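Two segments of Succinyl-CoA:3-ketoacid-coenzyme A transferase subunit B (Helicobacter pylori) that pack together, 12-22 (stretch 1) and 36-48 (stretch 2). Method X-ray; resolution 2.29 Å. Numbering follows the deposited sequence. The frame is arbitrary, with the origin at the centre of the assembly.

Stretch 1, residues 12-22: ELKEGMYVNLG
Stretch 2 (36-48) MNIVFQSENGLLG

Four backbone hydrogen bonds tie the two stretches together, and three of them follow the parallel pattern, in which one residue bonds to two neighbours across the gap: Val39 N donates to Met17 O (3.1 Å), Val19 N to Val39 O (2.9 Å) and Gln41 N to Val19 O (2.8 Å), all at 165-166°. The fourth, from Gly16 N to Asn37 O (2.9 Å, 175°), extends the pairing. Two parallel strands, one ending at Leu21 and the other at Ser42, form the heart of this contact, their axes 4.6 Å apart at closest and 46° apart in N-to-C direction. Tyr18 pairs with Val39 and Val19 with Phe40, each with CA atoms 4.9 Å apart. CA-H...O contacts fill the intervals, from Tyr18 CA to Val39 O (3.4 Å) and from Phe40 CA to Val19 O (3.3 Å). Strand torsions are extended, with phi/psi of -129/141 at Val19 and -93/133 at Phe40.

Earlier in stretch 1, a type II turn runs from Lys14 to Met17, closed by Met17 N to Lys14 O (3.2 Å). Gly16, at 91/1, has backbone angles that would jam a CB against the preceding carbonyl, so glycine suits this position. Glu15 (-52/131; chi1 and chi2 both m) is poorly ordered, and its OE2 accepts only a weak bond from Asn37 N at 3.5 Å.

At the other end, two amides meet: Asn20 ND2 (chi1 t, chi2 -70°) donates to Gln41 OE1 (3.0 Å; Gln41 chi1 t, chi2 -100°). A primary amide carries both a donor and an acceptor, so Asn20 can give its NH2 to the side-chain oxygen of Gln41 and still donate to a water. Water 1 accepts from Asn20 ND2 (3.2 Å) and Glu43 N (3.0 Å). Water 2 continues the ladder where direct pairing stops, accepting from Leu21 N (2.9 Å) and donating to Gln41 O (2.7 Å).

Apolar side chains cover both faces of the sheet. On the face of Tyr18 and Val39, the tyrosine ring (chi1 m, chi2 -89°) brings CD1 to 3.6 Å from Val39 CB (Val39 chi1 t) and 4.3 Å from Leu47 CD1. On the face of Val19 and Phe40, Val19 (t) sets CB 3.8 Å from Phe40 CD1 and CG2 4.1 Å from Ile38 CG2; its branched, apolar side chain meets both Phe40 and Ile38. The Phe40 ring (m, chi2 -72°) is broad enough to reach Leu21 (mt), with CE1 3.8 Å from Leu21 CD1, and Leu13 (mt), whose CD1 lies at the ring edge, 4.2 Å from Phe40 CZ. Leu13 points toward the other stretch, its CB 3.4 Å from Ile38 CD1 (Ile38 mt). Beyond it, selenomethionine Met36 places CE 3.4 Å from Leu13 O.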

ATOM      1  N   GLU B  12      32.117   5.733   0.973  1.00 33.76           N
ATOM      2  CA  GLU B  12      30.960   5.715   1.872  1.00 37.35           C
ATOM      3  C   GLU B  12      30.089   4.462   1.706  1.00 36.03           C
ATOM      4  O   GLU B  12      29.220   4.175   2.538  1.00 32.21           O
ATOM      5  CB  GLU B  12      30.119   6.983   1.687  1.00 37.22           C
ATOM      6  CG  GLU B  12      30.887   8.266   1.990  1.00 39.37           C
ATOM      7  CD  GLU B  12      31.273   8.371   3.456  1.00 45.26           C
ATOM      8  OE1 GLU B  12      30.397   8.114   4.314  1.00 48.55           O
ATOM      9  OE2 GLU B  12      32.447   8.700   3.752  1.00 42.09           O
ATOM     10  N   LEU B  13      30.317   3.717   0.631  1.00 38.68           N
ATOM     11  CA  LEU B  13      29.544   2.501   0.393  1.00 42.67           C
ATOM     12  C   LEU B  13      30.128   1.334   1.171  1.00 44.23           C
ATOM     13  O   LEU B  13      31.319   1.042   1.075  1.00 46.50           O
ATOM     14  CB  LEU B  13      29.483   2.174  -1.097  1.00 45.36           C
ATOM     15  CG  LEU B  13      28.838   3.249  -1.967  1.00 47.13           C
ATOM     16  CD1 LEU B  13      28.614   2.720  -3.362  1.00 50.14           C
ATOM     17  CD2 LEU B  13      27.532   3.661  -1.356  1.00 48.27           C
ATOM     18  N   LYS B  14      29.279   0.679   1.952  1.00 40.55           N
ATOM     19  CA  LYS B  14      29.708  -0.409   2.826  1.00 43.53           C
ATOM     20  C   LYS B  14      28.941  -1.693   2.527  1.00 43.21           C
ATOM     21  O   LYS B  14      27.784  -1.652   2.100  1.00 39.83           O
ATOM     22  CB  LYS B  14      29.499  -0.022   4.291  1.00 46.12           C
ATOM     23  CG  LYS B  14      30.175   1.280   4.709  1.00 50.49           C
ATOM     24  CD  LYS B  14      31.675   1.090   4.860  1.00 55.46           C
ATOM     25  CE  LYS B  14      32.315   2.238   5.631  1.00 57.33           C
ATOM     26  NZ  LYS B  14      33.694   1.891   6.105  1.00 58.65           N
ATOM     27  N   GLU B  15      29.589  -2.829   2.778  1.00 45.92           N
ATOM     28  CA  GLU B  15      28.990  -4.138   2.559  1.00 51.51           C
ATOM     29  C   GLU B  15      27.638  -4.257   3.246  1.00 46.61           C
ATOM     30  O   GLU B  15      27.504  -3.930   4.425  1.00 42.51           O
ATOM     31  CB  GLU B  15      29.917  -5.234   3.090  1.00 63.05           C
ATOM     32  CG  GLU B  15      31.126  -5.518   2.214  1.00 73.50           C
ATOM     33  CD  GLU B  15      30.848  -6.565   1.154  1.00 82.80           C
ATOM     34  OE1 GLU B  15      29.792  -7.230   1.231  1.00 85.79           O
ATOM     35  OE2 GLU B  15      31.690  -6.727   0.246  1.00 86.21           O
ATOM     36  N   GLY B  16      26.637  -4.721   2.500  1.00 45.59           N
ATOM     37  CA  GLY B  16      25.339  -5.017   3.077  1.00 41.68           C
ATOM     38  C   GLY B  16      24.382  -3.848   3.044  1.00 38.16           C
ATOM     39  O   GLY B  16      23.248  -3.947   3.502  1.00 40.73           O
HETATM   40  N   MSE B  17      24.834  -2.732   2.494  1.00 36.15           N
HETATM   41  CA  MSE B  17      23.991  -1.556   2.417  1.00 34.10           C
HETATM   42  C   MSE B  17      22.971  -1.659   1.305  1.00 37.77           C
HETATM   43  O   MSE B  17      23.191  -2.335   0.296  1.00 39.45           O
HETATM   44  CB  MSE B  17      24.831  -0.318   2.182  1.00 34.12           C
HETATM   45  CG  MSE B  17      25.504   0.202   3.426  1.00 39.19           C
HETATM   46 SE   MSE B  17      26.178   1.977   3.079  0.54 35.21          SE
HETATM   47  CE  MSE B  17      26.610   2.482   4.910  1.00 47.13           C
ATOM     48  N   TYR B  18      21.848  -0.981   1.505  1.00 32.64           N
ATOM     49  CA  TYR B  18      20.899  -0.743   0.439  1.00 26.76           C
ATOM     50  C   TYR B  18      21.053   0.725   0.064  1.00 31.03           C
ATOM     51  O   TYR B  18      20.950   1.602   0.920  1.00 33.20           O
ATOM     52  CB  TYR B  18      19.484  -1.049   0.911  1.00 24.15           C
ATOM     53  CG  TYR B  18      19.265  -2.510   1.263  1.00 27.25           C
ATOM     54  CD1 TYR B  18      18.855  -3.429   0.298  1.00 28.90           C
ATOM     55  CD2 TYR B  18      19.469  -2.971   2.560  1.00 28.59           C
ATOM     56  CE1 TYR B  18      18.645  -4.775   0.618  1.00 31.38           C
ATOM     57  CE2 TYR B  18      19.259  -4.308   2.890  1.00 29.76           C
ATOM     58  CZ  TYR B  18      18.853  -5.203   1.916  1.00 32.96           C
ATOM     59  OH  TYR B  18      18.658  -6.523   2.252  1.00 35.83           O
ATOM     60  N   VAL B  19      21.315   0.989  -1.213  1.00 30.72           N
ATOM     61  CA  VAL B  19      21.723   2.316  -1.647  1.00 30.80           C
ATOM     62  C   VAL B  19      20.895   2.813  -2.817  1.00 29.69           C
ATOM     63  O   VAL B  19      20.555   2.050  -3.723  1.00 27.13           O
ATOM     64  CB  VAL B  19      23.214   2.322  -2.065  1.00 30.32           C
ATOM     65  CG1 VAL B  19      23.624   3.694  -2.579  1.00 30.11           C
ATOM     66  CG2 VAL B  19      24.085   1.904  -0.896  1.00 33.08           C
ATOM     67  N   ASN B  20      20.582   4.103  -2.795  1.00 26.32           N
ATOM     68  CA  ASN B  20      19.952   4.741  -3.936  1.00 28.52           C
ATOM     69  C   ASN B  20      20.822   5.856  -4.504  1.00 33.63           C
ATOM     70  O   ASN B  20      21.191   6.793  -3.792  1.00 33.50           O
ATOM     71  CB  ASN B  20      18.584   5.296  -3.573  1.00 30.50           C
ATOM     72  CG  ASN B  20      17.895   5.926  -4.763  1.00 33.12           C
ATOM     73  OD1 ASN B  20      18.309   6.986  -5.251  1.00 31.34           O
ATOM     74  ND2 ASN B  20      16.843   5.267  -5.254  1.00 28.11           N
ATOM     75  N   LEU B  21      21.149   5.745  -5.786  1.00 34.67           N
ATOM     76  CA  LEU B  21      22.000   6.720  -6.451  1.00 35.16           C
ATOM     77  C   LEU B  21      21.149   7.627  -7.318  1.00 35.47           C
ATOM     78  O   LEU B  21      20.477   7.163  -8.225  1.00 35.04           O
ATOM     79  CB  LEU B  21      23.036   6.011  -7.319  1.00 35.88           C
ATOM     80  CG  LEU B  21      24.055   5.132  -6.595  1.00 33.87           C
ATOM     81  CD1 LEU B  21      24.995   4.464  -7.587  1.00 33.03           C
ATOM     82  CD2 LEU B  21      24.833   5.962  -5.586  1.00 27.28           C
ATOM     83  N   GLY B  22      21.165   8.921  -7.033  1.00 37.72           N
ATOM     84  CA  GLY B  22      20.413   9.859  -7.842  1.00 40.84           C
ATOM     85  C   GLY B  22      21.054  10.000  -9.206  1.00 45.35           C
ATOM     86  O   GLY B  22      22.198   9.592  -9.408  1.00 44.56           O
HETATM   87  N   MSE B  36      31.349  -5.683  -4.895  1.00 74.09           N
HETATM   88  CA  MSE B  36      30.961  -5.460  -3.519  1.00 68.73           C
HETATM   89  C   MSE B  36      29.546  -5.930  -3.358  1.00 62.36           C
HETATM   90  O   MSE B  36      28.743  -5.789  -4.274  1.00 60.59           O
HETATM   91  CB  MSE B  36      31.053  -3.976  -3.181  1.00 67.08           C
HETATM   92  CG  MSE B  36      31.161  -3.693  -1.708  1.00 67.39           C
HETATM   93 SE   MSE B  36      31.288  -1.807  -1.264  0.67 97.55          SE
HETATM   94  CE  MSE B  36      32.619  -1.968   0.126  1.00 47.80           C
ATOM     95  N   ASN B  37      29.209  -6.446  -2.189  1.00 57.40           N
ATOM     96  CA  ASN B  37      27.823  -6.839  -2.018  1.00 56.08           C
ATOM     97  C   ASN B  37      27.078  -5.639  -1.499  1.00 53.88           C
ATOM     98  O   ASN B  37      27.118  -5.310  -0.313  1.00 52.65           O
ATOM     99  CB  ASN B  37      27.704  -8.005  -1.036  1.00 58.56           C
ATOM    100  N   ILE B  38      26.370  -5.006  -2.431  1.00 49.80           N
ATOM    101  CA  ILE B  38      25.594  -3.821  -2.160  1.00 47.75           C
ATOM    102  C   ILE B  38      24.391  -3.869  -3.077  1.00 43.30           C
ATOM    103  O   ILE B  38      24.523  -4.178  -4.263  1.00 46.86           O
ATOM    104  CB  ILE B  38      26.413  -2.548  -2.429  1.00 50.53           C
ATOM    105  CG1 ILE B  38      27.157  -2.144  -1.161  1.00 53.68           C
ATOM    106  CG2 ILE B  38      25.518  -1.407  -2.893  1.00 50.12           C
ATOM    107  CD1 ILE B  38      27.776  -0.781  -1.232  1.00 54.60           C
ATOM    108  N   VAL B  39      23.219  -3.572  -2.536  1.00 35.49           N
ATOM    109  CA  VAL B  39      22.004  -3.607  -3.330  1.00 30.99           C
ATOM    110  C   VAL B  39      21.612  -2.194  -3.720  1.00 29.02           C
ATOM    111  O   VAL B  39      21.367  -1.351  -2.860  1.00 29.85           O
ATOM    112  CB  VAL B  39      20.859  -4.274  -2.556  1.00 33.58           C
ATOM    113  CG1 VAL B  39      19.611  -4.334  -3.414  1.00 36.16           C
ATOM    114  CG2 VAL B  39      21.280  -5.669  -2.109  1.00 31.31           C
ATOM    115  N   PHE B  40      21.575  -1.927  -5.019  1.00 27.53           N
ATOM    116  CA  PHE B  40      21.134  -0.628  -5.492  1.00 27.28           C
ATOM    117  C   PHE B  40      19.645  -0.632  -5.792  1.00 29.87           C
ATOM    118  O   PHE B  40      19.130  -1.551  -6.430  1.00 34.67           O
ATOM    119  CB  PHE B  40      21.949  -0.193  -6.710  1.00 33.41           C
ATOM    120  CG  PHE B  40      23.403   0.034  -6.407  1.00 34.34           C
ATOM    121  CD1 PHE B  40      23.803   1.133  -5.663  1.00 33.57           C
ATOM    122  CD2 PHE B  40      24.369  -0.861  -6.859  1.00 35.35           C
ATOM    123  CE1 PHE B  40      25.142   1.345  -5.370  1.00 34.59           C
ATOM    124  CE2 PHE B  40      25.711  -0.659  -6.575  1.00 33.35           C
ATOM    125  CZ  PHE B  40      26.099   0.449  -5.828  1.00 36.43           C
ATOM    126  N   GLN B  41      18.954   0.394  -5.309  1.00 29.52           N
ATOM    127  CA  GLN B  41      17.515   0.505  -5.476  1.00 29.46           C
ATOM    128  C   GLN B  41      17.204   1.510  -6.574  1.00 30.16           C
ATOM    129  O   GLN B  41      17.844   2.553  -6.661  1.00 29.45           O
ATOM    130  CB  GLN B  41      16.874   0.955  -4.163  1.00 29.73           C
ATOM    131  CG  GLN B  41      15.371   0.717  -4.072  1.00 30.98           C
ATOM    132  CD  GLN B  41      14.554   1.955  -4.362  1.00 32.06           C
ATOM    133  OE1 GLN B  41      15.055   2.924  -4.935  1.00 33.04           O
ATOM    134  NE2 GLN B  41      13.280   1.929  -3.969  1.00 29.09           N
ATOM    135  N   SER B  42      16.231   1.189  -7.419  1.00 28.68           N
ATOM    136  CA  SER B  42      15.787   2.115  -8.452  1.00 28.59           C
ATOM    137  C   SER B  42      14.370   2.513  -8.089  1.00 28.11           C
ATOM    138  O   SER B  42      13.530   1.650  -7.818  1.00 31.42           O
ATOM    139  CB  SER B  42      15.835   1.447  -9.827  1.00 30.87           C
ATOM    140  OG  SER B  42      15.767   2.399 -10.875  1.00 30.81           O
ATOM    141  N   GLU B  43      14.107   3.815  -8.058  1.00 25.87           N
ATOM    142  CA  GLU B  43      12.855   4.326  -7.495  1.00 30.55           C
ATOM    143  C   GLU B  43      11.634   3.960  -8.338  1.00 27.71           C
ATOM    144  O   GLU B  43      10.489   4.114  -7.905  1.00 23.26           O
ATOM    145  CB  GLU B  43      12.937   5.842  -7.315  1.00 37.31           C
ATOM    146  CG  GLU B  43      13.032   6.602  -8.614  1.00 50.16           C
ATOM    147  CD  GLU B  43      13.837   7.881  -8.482  1.00 60.74           C
ATOM    148  OE1 GLU B  43      14.460   8.078  -7.417  1.00 66.48           O
ATOM    149  OE2 GLU B  43      13.850   8.684  -9.440  1.00 61.97           O
ATOM    150  N   ASN B  44      11.893   3.447  -9.534  1.00 27.59           N
ATOM    151  CA  ASN B  44      10.839   3.091 -10.467  1.00 30.49           C
ATOM    152  C   ASN B  44      10.331   1.673 -10.217  1.00 31.99           C
ATOM    153  O   ASN B  44       9.563   1.123 -11.012  1.00 35.37           O
ATOM    154  CB  ASN B  44      11.233   3.337 -11.926  1.00 29.50           C
ATOM    155  CG  ASN B  44      12.526   2.661 -12.312  1.00 28.66           C
ATOM    156  OD1 ASN B  44      13.478   2.615 -11.538  1.00 27.47           O
ATOM    157  ND2 ASN B  44      12.573   2.144 -13.532  1.00 29.00           N
ATOM    158  N   GLY B  45      10.742   1.098  -9.089  1.00 27.10           N
ATOM    159  CA  GLY B  45      10.231  -0.205  -8.699  1.00 26.60           C
ATOM    160  C   GLY B  45      11.130  -1.417  -8.799  1.00 27.18           C
ATOM    161  O   GLY B  45      10.660  -2.530  -9.013  1.00 35.30           O
ATOM    162  N   LEU B  46      12.431  -1.207  -8.704  1.00 26.49           N
ATOM    163  CA  LEU B  46      13.341  -2.334  -8.636  1.00 25.62           C
ATOM    164  C   LEU B  46      14.293  -2.265  -7.449  1.00 28.27           C
ATOM    165  O   LEU B  46      14.785  -1.194  -7.084  1.00 30.84           O
ATOM    166  CB  LEU B  46      14.135  -2.440  -9.930  1.00 23.77           C
ATOM    167  CG  LEU B  46      15.471  -3.170  -9.820  1.00 26.81           C
ATOM    168  CD1 LEU B  46      15.253  -4.678  -9.666  1.00 28.59           C
ATOM    169  CD2 LEU B  46      16.301  -2.846 -11.064  1.00 24.70           C
ATOM    170  N   LEU B  47      14.548  -3.423  -6.849  1.00 24.45           N
ATOM    171  CA  LEU B  47      15.623  -3.563  -5.877  1.00 21.38           C
ATOM    172  C   LEU B  47      16.605  -4.592  -6.440  1.00 27.96           C
ATOM    173  O   LEU B  47      16.192  -5.681  -6.832  1.00 34.81           O
ATOM    174  CB  LEU B  47      15.055  -4.031  -4.538  1.00 25.38           C
ATOM    175  CG  LEU B  47      15.957  -3.918  -3.315  1.00 29.60           C
ATOM    176  CD1 LEU B  47      16.436  -2.486  -3.135  1.00 28.93           C
ATOM    177  CD2 LEU B  47      15.220  -4.393  -2.066  1.00 32.63           C
ATOM    178  N   GLY B  48      17.903  -4.302  -6.403  1.00 30.85           N
ATOM    179  CA  GLY B  48      18.880  -5.089  -7.147  1.00 30.28           C
ATOM    180  C   GLY B  48      19.228  -4.707  -8.581  1.00 32.75           C
ATOM    181  O   GLY B  48      19.207  -5.540  -9.485  1.00 35.85           O
TER
HETATM  182  O   HOH W   1      16.224   5.892  -8.310  1.00 29.67           O
HETATM  183  O   HOH W   2      20.368   3.389  -7.214  1.00 35.34           O